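PDB 4K3Y: neuraminidase, which is a neuraminidase-like surface glycoprotein of a bat influenza A virus, built as a beta-propeller but probably lacking the sialidase activity of classical neuraminidases. Local coordinates for residues C[19-24]-C[288-293]; C[84-87]-C[91-94]; C[171-176]-C[222-227]. All coordinates share one frame; numbering follows the deposited sequence.

Contact 1: C[19-24]-C[288-293]; sequences NGWVPT and FEIYKF
Ile290 reaches across to the indole of Trp21, the two side chains crossing at roughly a right angle. From Ile290 CB, the short branch ends at CG2, which lies 3.8 Å from Trp21 CD1 and approaches the ring obliquely. The longer branch leaves anti to the backbone N (chi1 -168°) and carries CD1 over one face of the indole. There Ile290 CD1 stands 3.6 Å above the Trp21 ring plane, displaced toward the rim, with Trp21 CE2 3.9 Å away. Both methyls also lie near Trp21 NE1, in van der Waals packing with no hydrogen bond between the pair.

Lys292 NZ donates a hydrogen bond to Asn19 OD1. Its modelled length of 2.3 Å between Lys292 NZ and Asn19 OD1 is doubtful at this resolution, although the amide's orientation is supported independently: Asn19 ND2 is bonded to Gly360 O.

Trp21 is further enclosed by edge-to-face rings, Trp275 and Phe336. Asn19 and Gly20 face Thr359 together in a classic beta bulge, where strand 20-26 pairs antiparallel with strand 349-359 and closes the propeller. The contact joins that closing blade to the adjacent one, whose strand 286-294 runs between strands 273-279 and 306-311.

Contact 2: C[84-87]-C[91-94]; sequences LGDP and DKLK
Lys92 lies against both Asp86 and Pro87, meeting them through its carbons rather than its charge. The walk along 91-94 starts with Asp91, which packs on Asp91 of two neighbouring subunits, consistent with a place near the centre of the tetramer. At Lys92 the contact itself begins: CB is 3.4 Å from Pro87 O, and CG follows at 3.7 Å from the same Pro87 O. The chain then bends at chi2 (-63°), which carries its next carbons past the carboxylate, and Lys92 CD comes to 3.5 Å from Asp86 OD2. The two side chains cross nearly at right angles. A second bend at chi4 (-45°) takes the ammonium elsewhere, leaving Lys92 NZ 5.2 Å from Asp86 OD2, too far for a salt bridge, though the opposite charges probably still attract. The hydrogen bond of Lys92 NZ goes instead to Asp91 O of a neighbouring subunit. Leu93 turns its CB the other way, and its side chain packs on Tyr80 and Val82. With Lys94 the chain re-enters regular structure, its backbone hydrogen-bonded to Ser81. Both segments thus belong to the loop joining strand 78-83 to strand 94-98, the third and fourth strands of a four-stranded antiparallel blade, 94-98 being one of its two edges, and this loop extends to the subunit interface, where Pro87 packs on Pro90 of a neighbouring subunit.

Contact 3: C[171-176]-C[222-227]; sequences HRLYRL and LEFDQS
Asp225 OD1 is held by several donors in the turn that presents the carbonyl of Gln226 to Arg175. Ser227 OG donates to it at 2.6 Å, measured from Ser227 OG to Asp225 OD1, arriving from above the carboxylate plane. Ser227 N adds a weak bond to the same Asp225 OD1, spanning two residues as in an Asx turn, and Thr229 N is a further donor. Together these tie the segment just after strand 221-224 into a compact turn.

The guanidinium of Arg175 meets this turn at its edge, with Gln226 O lying near the guanidinium plane. NH1 is the donor, and the N-H...O angle of 157° is close to straight; the modelled separation of 2.3 Å between Arg175 NH1 and Gln226 O is too short to be trusted as a length. A bend at chi3 (47°) turns the group toward the carbonyl. Elsewhere, Arg175 NE bonds Ala182 O and the guanidinium makes a cation-pi contact with Phe228; partners besides Gln226 O thus probably limit its rotation.

The fold here is the six-bladed propeller of the neuraminidase family. Strands 170-177 and 221-224 are each the third strand of their four-stranded antiparallel blade, and the contact bridges consecutive blades.

Deeper between them, Leu173 and Phe224 point at each other from opposing directions in a CH-pi contact. Leu173 CD1 sits over one face of the Phe224 ring, 3.7 Å from its centroid and 18° off the normal. The second methyl covers the far end of the ring, Leu173 CD2 lying 3.7 Å from Phe224 CZ. Phe224 also touches Val206 and Cys208 of the neighbouring strand 205-211.

Contacts 1 and 3 are of one kind: each joins neighbouring propeller blades through an apolar pair, Trp21 with Ile290 and Leu173 with Phe224, beside a cationic side chain that donates to an oxygen, in both cases modelled too short for its length to be relied on. Their acceptors differ, a side-chain amide in contact 1 and a backbone carbonyl in contact 3. Contact 1 is the more buried, whereas contact 3 extends to exposed Gln226. Contact 2 stands apart: it lies within one loop of a single blade, has no hydrogen bond between its segments, and sends its charge to another chain. Contacts 1 and 2 both reach a neighbouring subunit; no other chain touches contact 3.

Contact 1: C[19-24]-C[288-293]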
ATOM      1  N   ASN C  19       4.836 -10.582 -35.163  1.00 64.48           N
ATOM      2  CA  ASN C  19       4.313 -10.119 -36.440  1.00 59.47           C
ATOM      3  C   ASN C  19       3.346  -8.964 -36.266  1.00 67.48           C
ATOM      4  O   ASN C  19       2.853  -8.399 -37.248  1.00 74.14           O
ATOM      5  CB  ASN C  19       3.677 -11.269 -37.215  1.00 68.41           C
ATOM      6  CG  ASN C  19       4.695 -12.303 -37.632  1.00 83.40           C
ATOM      7  OD1 ASN C  19       5.308 -12.190 -38.693  1.00 87.89           O
ATOM      8  ND2 ASN C  19       4.908 -13.306 -36.780  1.00 82.11           N
ATOM      9  N   GLY C  20       3.104  -8.601 -35.009  1.00 70.04           N
ATOM     10  CA  GLY C  20       2.240  -7.483 -34.694  1.00 67.24           C
ATOM     11  C   GLY C  20       2.541  -6.922 -33.325  1.00 65.00           C
ATOM     12  O   GLY C  20       3.396  -7.439 -32.601  1.00 60.76           O
ATOM     13  N   TRP C  21       1.840  -5.854 -32.967  1.00 67.29           N
ATOM     14  CA  TRP C  21       2.015  -5.242 -31.661  1.00 53.66           C
ATOM     15  C   TRP C  21       0.649  -4.829 -31.095  1.00 59.87           C
ATOM     16  O   TRP C  21      -0.235  -4.392 -31.840  1.00 68.47           O
ATOM     17  CB  TRP C  21       2.949  -4.038 -31.789  1.00 43.75           C
ATOM     18  CG  TRP C  21       4.275  -4.375 -32.442  1.00 51.63           C
ATOM     19  CD1 TRP C  21       4.559  -4.357 -33.788  1.00 52.97           C
ATOM     20  CD2 TRP C  21       5.487  -4.793 -31.786  1.00 43.83           C
ATOM     21  NE1 TRP C  21       5.871  -4.732 -34.002  1.00 55.40           N
ATOM     22  CE2 TRP C  21       6.462  -5.005 -32.794  1.00 50.89           C
ATOM     23  CE3 TRP C  21       5.845  -5.001 -30.450  1.00 44.91           C
ATOM     24  CZ2 TRP C  21       7.766  -5.421 -32.505  1.00 51.20           C
ATOM     25  CZ3 TRP C  21       7.145  -5.408 -30.163  1.00 45.72           C
ATOM     26  CH2 TRP C  21       8.089  -5.611 -31.189  1.00 51.71           C
ATOM     27  N   VAL C  22       0.461  -5.013 -29.787  1.00 55.33           N
ATOM     28  CA  VAL C  22      -0.756  -4.554 -29.105  1.00 61.93           C
ATOM     29  C   VAL C  22      -0.345  -3.754 -27.877  1.00 44.62           C
ATOM     30  O   VAL C  22       0.666  -4.057 -27.243  1.00 46.72           O
ATOM     31  CB  VAL C  22      -1.657  -5.735 -28.663  1.00 64.11           C
ATOM     32  CG1 VAL C  22      -3.092  -5.285 -28.505  1.00 56.46           C
ATOM     33  CG2 VAL C  22      -1.604  -6.836 -29.677  1.00 50.36           C
ATOM     34  N   PRO C  23      -1.099  -2.699 -27.552  1.00 42.76           N
ATOM     35  CA  PRO C  23      -0.780  -1.977 -26.308  1.00 53.09           C
ATOM     36  C   PRO C  23      -1.001  -2.797 -25.022  1.00 57.82           C
ATOM     37  O   PRO C  23      -1.906  -3.636 -24.912  1.00 49.89           O
ATOM     38  CB  PRO C  23      -1.729  -0.773 -26.326  1.00 46.86           C
ATOM     39  CG  PRO C  23      -2.735  -1.060 -27.421  1.00 58.90           C
ATOM     40  CD  PRO C  23      -2.052  -1.968 -28.400  1.00 53.10           C
ATOM     41  N   THR C  24      -0.158  -2.547 -24.035  1.00 58.46           N
ATOM     42  CA  THR C  24      -0.341  -3.180 -22.741  1.00 54.03           C
ATOM     43  C   THR C  24      -0.663  -2.124 -21.697  1.00 55.76           C
ATOM     44  O   THR C  24      -1.440  -2.363 -20.781  1.00 72.47           O
ATOM     45  CB  THR C  24       0.899  -3.951 -22.342  1.00 49.26           C
ATOM     46  OG1 THR C  24       2.047  -3.104 -22.487  1.00 68.19           O
ATOM     47  CG2 THR C  24       1.061  -5.132 -23.268  1.00 52.58           C
ATOM     48  N   PHE C 288       3.455   7.441 -34.866  1.00 47.92           N
ATOM     49  CA  PHE C 288       4.543   6.496 -34.716  1.00 53.84           C
ATOM     50  C   PHE C 288       4.260   5.302 -35.599  1.00 58.21           C
ATOM     51  O   PHE C 288       3.124   4.816 -35.664  1.00 48.94           O
ATOM     52  CB  PHE C 288       4.676   6.059 -33.259  1.00 54.19           C
ATOM     53  CG  PHE C 288       5.904   5.241 -32.979  1.00 40.72           C
ATOM     54  CD1 PHE C 288       7.094   5.861 -32.646  1.00 44.25           C
ATOM     55  CD2 PHE C 288       5.865   3.856 -33.035  1.00 37.88           C
ATOM     56  CE1 PHE C 288       8.241   5.119 -32.381  1.00 45.73           C
ATOM     57  CE2 PHE C 288       7.000   3.113 -32.777  1.00 44.99           C
ATOM     58  CZ  PHE C 288       8.194   3.747 -32.443  1.00 45.50           C
ATOM     59  N   GLU C 289       5.291   4.838 -36.292  1.00 57.49           N
ATOM     60  CA  GLU C 289       5.139   3.692 -37.178  1.00 51.68           C
ATOM     61  C   GLU C 289       6.238   2.704 -36.847  1.00 50.58           C
ATOM     62  O   GLU C 289       7.270   3.076 -36.288  1.00 60.57           O
ATOM     63  CB  GLU C 289       5.167   4.111 -38.664  1.00 43.29           C
ATOM     64  CG  GLU C 289       6.502   4.733 -39.155  1.00 62.08           C
ATOM     65  CD  GLU C 289       6.368   5.472 -40.487  1.00 67.49           C
ATOM     66  OE1 GLU C 289       5.524   5.065 -41.326  1.00 82.51           O
ATOM     67  OE2 GLU C 289       7.111   6.458 -40.701  1.00 66.73           O
ATOM     68  N   ILE C 290       5.996   1.438 -37.150  1.00 43.36           N
ATOM     69  CA  ILE C 290       7.023   0.420 -36.988  1.00 55.41           C
ATOM     70  C   ILE C 290       6.956  -0.500 -38.206  1.00 61.87           C
ATOM     71  O   ILE C 290       5.884  -0.982 -38.599  1.00 58.21           O
ATOM     72  CB  ILE C 290       6.932  -0.328 -35.601  1.00 59.13           C
ATOM     73  CG1 ILE C 290       8.184  -1.176 -35.353  1.00 57.77           C
ATOM     74  CG2 ILE C 290       5.625  -1.148 -35.458  1.00 46.15           C
ATOM     75  CD1 ILE C 290       8.307  -1.708 -33.922  1.00 57.99           C
ATOM     76  N   TYR C 291       8.112  -0.697 -38.827  1.00 58.16           N
ATOM     77  CA  TYR C 291       8.203  -1.350 -40.124  1.00 55.73           C
ATOM     78  C   TYR C 291       8.903  -2.690 -39.968  1.00 55.44           C
ATOM     79  O   TYR C 291       9.996  -2.756 -39.392  1.00 56.51           O
ATOM     80  CB  TYR C 291       9.014  -0.451 -41.054  1.00 59.76           C
ATOM     81  CG  TYR C 291       8.868  -0.717 -42.525  1.00 74.10           C
ATOM     82  CD1 TYR C 291       8.015  -1.698 -43.006  1.00 84.00           C
ATOM     83  CD2 TYR C 291       9.592   0.026 -43.441  1.00 87.36           C
ATOM     84  CE1 TYR C 291       7.897  -1.930 -44.367  1.00 93.08           C
ATOM     85  CE2 TYR C 291       9.483  -0.196 -44.788  1.00 92.30           C
ATOM     86  CZ  TYR C 291       8.639  -1.169 -45.251  1.00 93.72           C
ATOM     87  OH  TYR C 291       8.559  -1.366 -46.608  1.00 84.56           O
ATOM     88  N   LYS C 292       8.274  -3.756 -40.465  1.00 57.25           N
ATOM     89  CA  LYS C 292       8.860  -5.094 -40.385  1.00 53.80           C
ATOM     90  C   LYS C 292       9.718  -5.351 -41.618  1.00 63.71           C
ATOM     91  O   LYS C 292       9.339  -4.997 -42.749  1.00 59.58           O
ATOM     92  CB  LYS C 292       7.774  -6.168 -40.286  1.00 60.28           C
ATOM     93  CG  LYS C 292       8.305  -7.559 -39.931  1.00 75.41           C
ATOM     94  CD  LYS C 292       7.548  -8.684 -40.654  1.00 87.06           C
ATOM     95  CE  LYS C 292       6.208  -9.002 -40.005  1.00 94.85           C
ATOM     96  NZ  LYS C 292       5.875 -10.448 -40.110  1.00 96.86           N
ATOM     97  N   PHE C 293      10.877  -5.956 -41.392  1.00 58.81           N
ATOM     98  CA  PHE C 293      11.784  -6.303 -42.474  1.00 68.91           C
ATOM     99  C   PHE C 293      12.060  -7.801 -42.434  1.00 79.94           C
ATOM    100  O   PHE C 293      12.260  -8.373 -41.356  1.00 76.59           O
ATOM    101  CB  PHE C 293      13.085  -5.497 -42.369  1.00 72.48           C
ATOM    102  CG  PHE C 293      12.917  -4.022 -42.673  1.00 73.29           C
ATOM    103  CD1 PHE C 293      12.954  -3.566 -43.983  1.00 69.62           C
ATOM    104  CD2 PHE C 293      12.729  -3.093 -41.651  1.00 67.05           C
ATOM    105  CE1 PHE C 293      12.798  -2.216 -44.279  1.00 61.56           C
ATOM    106  CE2 PHE C 293      12.572  -1.748 -41.943  1.00 73.91           C
ATOM    107  CZ  PHE C 293      12.613  -1.307 -43.265  1.00 65.13           C
TER

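Contact 2: C[84-87]-C[91-94]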
ATOM      1  N   LEU C  84       4.140  -0.432 -13.350  1.00 58.40           N
ATOM      2  CA  LEU C  84       3.509  -0.148 -14.647  1.00 56.28           C
ATOM      3  C   LEU C  84       2.047  -0.586 -14.637  1.00 52.40           C
ATOM      4  O   LEU C  84       1.750  -1.762 -14.406  1.00 52.72           O
ATOM      5  CB  LEU C  84       4.237  -0.841 -15.794  1.00 50.58           C
ATOM      6  CG  LEU C  84       3.573  -0.640 -17.165  1.00 50.39           C
ATOM      7  CD1 LEU C  84       3.726   0.796 -17.673  1.00 46.22           C
ATOM      8  CD2 LEU C  84       4.135  -1.630 -18.181  1.00 52.90           C
ATOM      9  N   GLY C  85       1.145   0.362 -14.883  1.00 54.36           N
ATOM     10  CA  GLY C  85      -0.287   0.102 -14.856  1.00 46.04           C
ATOM     11  C   GLY C  85      -0.941   1.030 -13.859  1.00 59.74           C
ATOM     12  O   GLY C  85      -2.142   1.318 -13.937  1.00 58.13           O
ATOM     13  N   ASP C  86      -0.123   1.485 -12.907  1.00 66.25           N
ATOM     14  CA  ASP C  86      -0.547   2.376 -11.834  1.00 61.59           C
ATOM     15  C   ASP C  86      -0.242   3.806 -12.241  1.00 60.85           C
ATOM     16  O   ASP C  86       0.770   4.065 -12.898  1.00 68.42           O
ATOM     17  CB  ASP C  86       0.207   2.040 -10.540  1.00 67.55           C
ATOM     18  CG  ASP C  86      -0.338   0.799  -9.833  1.00 79.77           C
ATOM     19  OD1 ASP C  86      -1.152   0.051 -10.428  1.00 79.28           O
ATOM     20  OD2 ASP C  86       0.062   0.569  -8.670  1.00 80.04           O
ATOM     21  N   PRO C  87      -1.119   4.741 -11.857  1.00 63.63           N
ATOM     22  CA  PRO C  87      -0.879   6.168 -12.094  1.00 62.28           C
ATOM     23  C   PRO C  87       0.197   6.677 -11.136  1.00 65.84           C
ATOM     24  O   PRO C  87       0.362   6.118 -10.046  1.00 62.06           O
ATOM     25  CB  PRO C  87      -2.219   6.796 -11.724  1.00 59.80           C
ATOM     26  CG  PRO C  87      -2.734   5.905 -10.620  1.00 64.52           C
ATOM     27  CD  PRO C  87      -2.323   4.511 -11.034  1.00 63.83           C
ATOM     28  N   ASP C  91       0.327   8.398  -3.746  1.00 73.37           N
ATOM     29  CA  ASP C  91       0.111   7.132  -3.059  1.00 80.94           C
ATOM     30  C   ASP C  91       0.889   5.999  -3.716  1.00 70.71           C
ATOM     31  O   ASP C  91       1.254   5.030  -3.064  1.00 64.83           O
ATOM     32  CB  ASP C  91      -1.387   6.800  -3.042  1.00112.65           C
ATOM     33  CG  ASP C  91      -2.255   7.999  -2.659  1.00141.17           C
ATOM     34  OD1 ASP C  91      -1.727   9.131  -2.604  1.00147.85           O
ATOM     35  OD2 ASP C  91      -3.468   7.811  -2.423  1.00150.40           O
ATOM     36  N   LYS C  92       1.154   6.115  -5.010  1.00 65.31           N
ATOM     37  CA  LYS C  92       1.759   5.000  -5.731  1.00 64.43           C
ATOM     38  C   LYS C  92       3.276   5.160  -5.967  1.00 64.77           C
ATOM     39  O   LYS C  92       3.937   4.238  -6.460  1.00 65.70           O
ATOM     40  CB  LYS C  92       1.009   4.765  -7.045  1.00 66.02           C
ATOM     41  CG  LYS C  92      -0.433   4.308  -6.861  1.00 54.39           C
ATOM     42  CD  LYS C  92      -0.512   2.958  -6.159  1.00 62.52           C
ATOM     43  CE  LYS C  92      -1.951   2.467  -6.079  1.00 67.22           C
ATOM     44  NZ  LYS C  92      -2.858   3.576  -5.659  1.00 74.50           N
ATOM     45  N   LEU C  93       3.820   6.316  -5.582  1.00 67.14           N
ATOM     46  CA  LEU C  93       5.221   6.669  -5.856  1.00 65.10           C
ATOM     47  C   LEU C  93       6.214   5.966  -4.942  1.00 64.91           C
ATOM     48  O   LEU C  93       6.088   6.050  -3.718  1.00 76.43           O
ATOM     49  CB  LEU C  93       5.419   8.173  -5.683  1.00 64.98           C
ATOM     50  CG  LEU C  93       5.376   9.044  -6.935  1.00 71.92           C
ATOM     51  CD1 LEU C  93       4.366   8.512  -7.912  1.00 71.48           C
ATOM     52  CD2 LEU C  93       5.032  10.475  -6.579  1.00 81.71           C
ATOM     53  N   LYS C  94       7.192   5.276  -5.529  1.00 60.39           N
ATOM     54  CA  LYS C  94       8.377   4.836  -4.788  1.00 50.14           C
ATOM     55  C   LYS C  94       9.511   5.794  -5.126  1.00 57.03           C
ATOM     56  O   LYS C  94       9.877   5.947  -6.296  1.00 66.92           O
ATOM     57  CB  LYS C  94       8.767   3.398  -5.164  1.00 42.23           C
ATOM     58  CG  LYS C  94      10.159   2.932  -4.667  1.00 49.38           C
ATOM     59  CD  LYS C  94      10.183   1.392  -4.499  1.00 58.91           C
ATOM     60  CE  LYS C  94      11.561   0.752  -4.694  1.00 68.78           C
ATOM     61  NZ  LYS C  94      11.484  -0.442  -5.621  1.00 77.88           N
TER

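Contact 3: C[171-176]-C[222-227]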
ATOM      1  N   HIS C 171      32.163   6.734 -24.908  1.00 77.06           N
ATOM      2  CA  HIS C 171      31.165   5.821 -24.341  1.00 69.85           C
ATOM      3  C   HIS C 171      31.812   4.583 -23.723  1.00 70.41           C
ATOM      4  O   HIS C 171      32.816   4.072 -24.220  1.00 73.15           O
ATOM      5  CB  HIS C 171      30.126   5.445 -25.405  1.00 55.13           C
ATOM      6  CG  HIS C 171      29.591   6.633 -26.144  1.00 67.33           C
ATOM      7  ND1 HIS C 171      28.555   7.405 -25.664  1.00 68.15           N
ATOM      8  CD2 HIS C 171      29.990   7.216 -27.299  1.00 67.33           C
ATOM      9  CE1 HIS C 171      28.320   8.395 -26.505  1.00 63.06           C
ATOM     10  NE2 HIS C 171      29.178   8.304 -27.506  1.00 67.40           N
ATOM     11  N   ARG C 172      31.239   4.116 -22.622  1.00 70.85           N
ATOM     12  CA  ARG C 172      31.806   2.993 -21.892  1.00 61.04           C
ATOM     13  C   ARG C 172      30.793   1.912 -21.557  1.00 64.28           C
ATOM     14  O   ARG C 172      29.648   2.196 -21.191  1.00 63.89           O
ATOM     15  CB  ARG C 172      32.470   3.486 -20.610  1.00 58.69           C
ATOM     16  CG  ARG C 172      33.789   4.194 -20.851  1.00 55.55           C
ATOM     17  CD  ARG C 172      34.383   4.650 -19.546  1.00 60.31           C
ATOM     18  NE  ARG C 172      35.729   5.183 -19.717  1.00 73.93           N
ATOM     19  CZ  ARG C 172      36.519   5.532 -18.704  1.00 79.51           C
ATOM     20  NH1 ARG C 172      36.085   5.391 -17.453  1.00 77.47           N
ATOM     21  NH2 ARG C 172      37.741   6.013 -18.939  1.00 60.01           N
ATOM     22  N   LEU C 173      31.234   0.667 -21.689  1.00 73.23           N
ATOM     23  CA  LEU C 173      30.439  -0.489 -21.299  1.00 75.25           C
ATOM     24  C   LEU C 173      30.718  -0.862 -19.836  1.00 71.39           C
ATOM     25  O   LEU C 173      31.844  -1.183 -19.477  1.00 71.60           O
ATOM     26  CB  LEU C 173      30.773  -1.667 -22.211  1.00 73.62           C
ATOM     27  CG  LEU C 173      29.580  -2.374 -22.837  1.00 84.08           C
ATOM     28  CD1 LEU C 173      30.027  -3.671 -23.497  1.00 83.60           C
ATOM     29  CD2 LEU C 173      28.495  -2.633 -21.793  1.00 81.78           C
ATOM     30  N   TYR C 174      29.695  -0.811 -18.989  1.00 71.73           N
ATOM     31  CA  TYR C 174      29.871  -1.167 -17.582  1.00 71.19           C
ATOM     32  C   TYR C 174      29.206  -2.499 -17.227  1.00 72.75           C
ATOM     33  O   TYR C 174      28.062  -2.763 -17.613  1.00 65.96           O
ATOM     34  CB  TYR C 174      29.358  -0.057 -16.655  1.00 60.20           C
ATOM     35  CG  TYR C 174      30.286   1.136 -16.553  1.00 70.76           C
ATOM     36  CD1 TYR C 174      30.257   2.146 -17.512  1.00 83.52           C
ATOM     37  CD2 TYR C 174      31.189   1.256 -15.501  1.00 62.08           C
ATOM     38  CE1 TYR C 174      31.099   3.235 -17.436  1.00 86.52           C
ATOM     39  CE2 TYR C 174      32.041   2.348 -15.418  1.00 67.98           C
ATOM     40  CZ  TYR C 174      31.987   3.334 -16.392  1.00 86.58           C
ATOM     41  OH  TYR C 174      32.816   4.430 -16.340  1.00 94.92           O
ATOM     42  N   ARG C 175      29.937  -3.338 -16.497  1.00 66.77           N
ATOM     43  CA  ARG C 175      29.374  -4.565 -15.956  1.00 64.35           C
ATOM     44  C   ARG C 175      29.216  -4.380 -14.449  1.00 72.15           C
ATOM     45  O   ARG C 175      30.106  -3.833 -13.794  1.00 82.51           O
ATOM     46  CB  ARG C 175      30.271  -5.763 -16.286  1.00 73.83           C
ATOM     47  CG  ARG C 175      30.543  -6.714 -15.111  1.00 87.34           C
ATOM     48  CD  ARG C 175      31.294  -7.995 -15.501  1.00 80.98           C
ATOM     49  NE  ARG C 175      32.463  -7.754 -16.345  1.00 87.25           N
ATOM     50  CZ  ARG C 175      32.658  -8.345 -17.523  1.00 90.62           C
ATOM     51  NH1 ARG C 175      31.760  -9.212 -17.985  1.00 95.50           N
ATOM     52  NH2 ARG C 175      33.743  -8.075 -18.239  1.00 79.85           N
ATOM     53  N   LEU C 176      28.081  -4.811 -13.905  1.00 66.31           N
ATOM     54  CA  LEU C 176      27.805  -4.605 -12.485  1.00 72.89           C
ATOM     55  C   LEU C 176      27.300  -5.848 -11.786  1.00 80.56           C
ATOM     56  O   LEU C 176      26.402  -6.542 -12.278  1.00 80.57           O
ATOM     57  CB  LEU C 176      26.780  -3.491 -12.289  1.00 70.13           C
ATOM     58  CG  LEU C 176      27.184  -2.095 -12.753  1.00 70.83           C
ATOM     59  CD1 LEU C 176      25.954  -1.404 -13.284  1.00 72.09           C
ATOM     60  CD2 LEU C 176      27.790  -1.290 -11.615  1.00 71.36           C
ATOM     61  N   LEU C 222      24.737  -1.681 -31.572  1.00 58.26           N
ATOM     62  CA  LEU C 222      25.757  -2.374 -30.802  1.00 62.84           C
ATOM     63  C   LEU C 222      25.274  -3.779 -30.449  1.00 75.65           C
ATOM     64  O   LEU C 222      24.077  -4.001 -30.224  1.00 75.33           O
ATOM     65  CB  LEU C 222      26.026  -1.617 -29.493  1.00 74.54           C
ATOM     66  CG  LEU C 222      27.436  -1.461 -28.911  1.00 76.88           C
ATOM     67  CD1 LEU C 222      27.358  -1.270 -27.401  1.00 74.59           C
ATOM     68  CD2 LEU C 222      28.367  -2.606 -29.265  1.00 73.71           C
ATOM     69  N   GLU C 223      26.206  -4.727 -30.416  1.00 83.61           N
ATOM     70  CA  GLU C 223      25.965  -6.026 -29.794  1.00 76.31           C
ATOM     71  C   GLU C 223      27.210  -6.409 -28.993  1.00 72.29           C
ATOM     72  O   GLU C 223      28.329  -6.024 -29.349  1.00 71.43           O
ATOM     73  CB  GLU C 223      25.582  -7.095 -30.825  1.00 76.12           C
ATOM     74  CG  GLU C 223      26.709  -7.565 -31.740  1.00100.10           C
ATOM     75  CD  GLU C 223      26.241  -8.605 -32.754  1.00114.48           C
ATOM     76  OE1 GLU C 223      25.016  -8.662 -33.026  1.00116.12           O
ATOM     77  OE2 GLU C 223      27.102  -9.363 -33.268  1.00112.57           O
ATOM     78  N   PHE C 224      27.017  -7.129 -27.894  1.00 64.40           N
ATOM     79  CA  PHE C 224      28.143  -7.555 -27.067  1.00 74.08           C
ATOM     80  C   PHE C 224      27.773  -8.719 -26.146  1.00 78.47           C
ATOM     81  O   PHE C 224      26.603  -8.887 -25.778  1.00 67.94           O
ATOM     82  CB  PHE C 224      28.695  -6.382 -26.243  1.00 65.85           C
ATOM     83  CG  PHE C 224      27.710  -5.803 -25.267  1.00 71.77           C
ATOM     84  CD1 PHE C 224      26.854  -4.783 -25.651  1.00 70.03           C
ATOM     85  CD2 PHE C 224      27.640  -6.278 -23.953  1.00 75.03           C
ATOM     86  CE1 PHE C 224      25.946  -4.246 -24.740  1.00 72.86           C
ATOM     87  CE2 PHE C 224      26.730  -5.745 -23.035  1.00 58.94           C
ATOM     88  CZ  PHE C 224      25.891  -4.730 -23.423  1.00 62.72           C
ATOM     89  N   ASP C 225      28.773  -9.522 -25.787  1.00 76.58           N
ATOM     90  CA  ASP C 225      28.567 -10.616 -24.841  1.00 74.62           C
ATOM     91  C   ASP C 225      29.201 -10.272 -23.500  1.00 74.44           C
ATOM     92  O   ASP C 225      29.716  -9.158 -23.326  1.00 74.06           O
ATOM     93  CB  ASP C 225      29.080 -11.959 -25.391  1.00 89.46           C
ATOM     94  CG  ASP C 225      30.491 -11.871 -25.962  1.00 93.97           C
ATOM     95  OD1 ASP C 225      31.365 -11.249 -25.319  1.00 92.02           O
ATOM     96  OD2 ASP C 225      30.721 -12.434 -27.058  1.00 94.59           O
ATOM     97  N   GLN C 226      29.158 -11.221 -22.561  1.00 73.86           N
ATOM     98  CA  GLN C 226      29.602 -10.970 -21.190  1.00 80.92           C
ATOM     99  C   GLN C 226      31.107 -10.743 -21.076  1.00 85.95           C
ATOM    100  O   GLN C 226      31.578 -10.171 -20.088  1.00 87.22           O
ATOM    101  CB  GLN C 226      29.153 -12.091 -20.249  1.00 91.23           C
ATOM    102  CG  GLN C 226      29.504 -13.497 -20.703  1.00101.32           C
ATOM    103  CD  GLN C 226      28.864 -14.554 -19.823  1.00114.32           C
ATOM    104  OE1 GLN C 226      28.519 -14.294 -18.669  1.00118.70           O
ATOM    105  NE2 GLN C 226      28.693 -15.751 -20.368  1.00112.19           N
ATOM    106  N   SER C 227      31.853 -11.180 -22.089  1.00 84.30           N
ATOM    107  CA  SER C 227      33.301 -10.990 -22.117  1.00 91.35           C
ATOM    108  C   SER C 227      33.685  -9.623 -22.695  1.00 99.29           C
ATOM    109  O   SER C 227      34.855  -9.369 -22.976  1.00115.08           O
ATOM    110  CB  SER C 227      33.974 -12.129 -22.897  1.00 94.53           C
ATOM    111  OG  SER C 227      33.267 -12.447 -24.083  1.00106.28           O
TER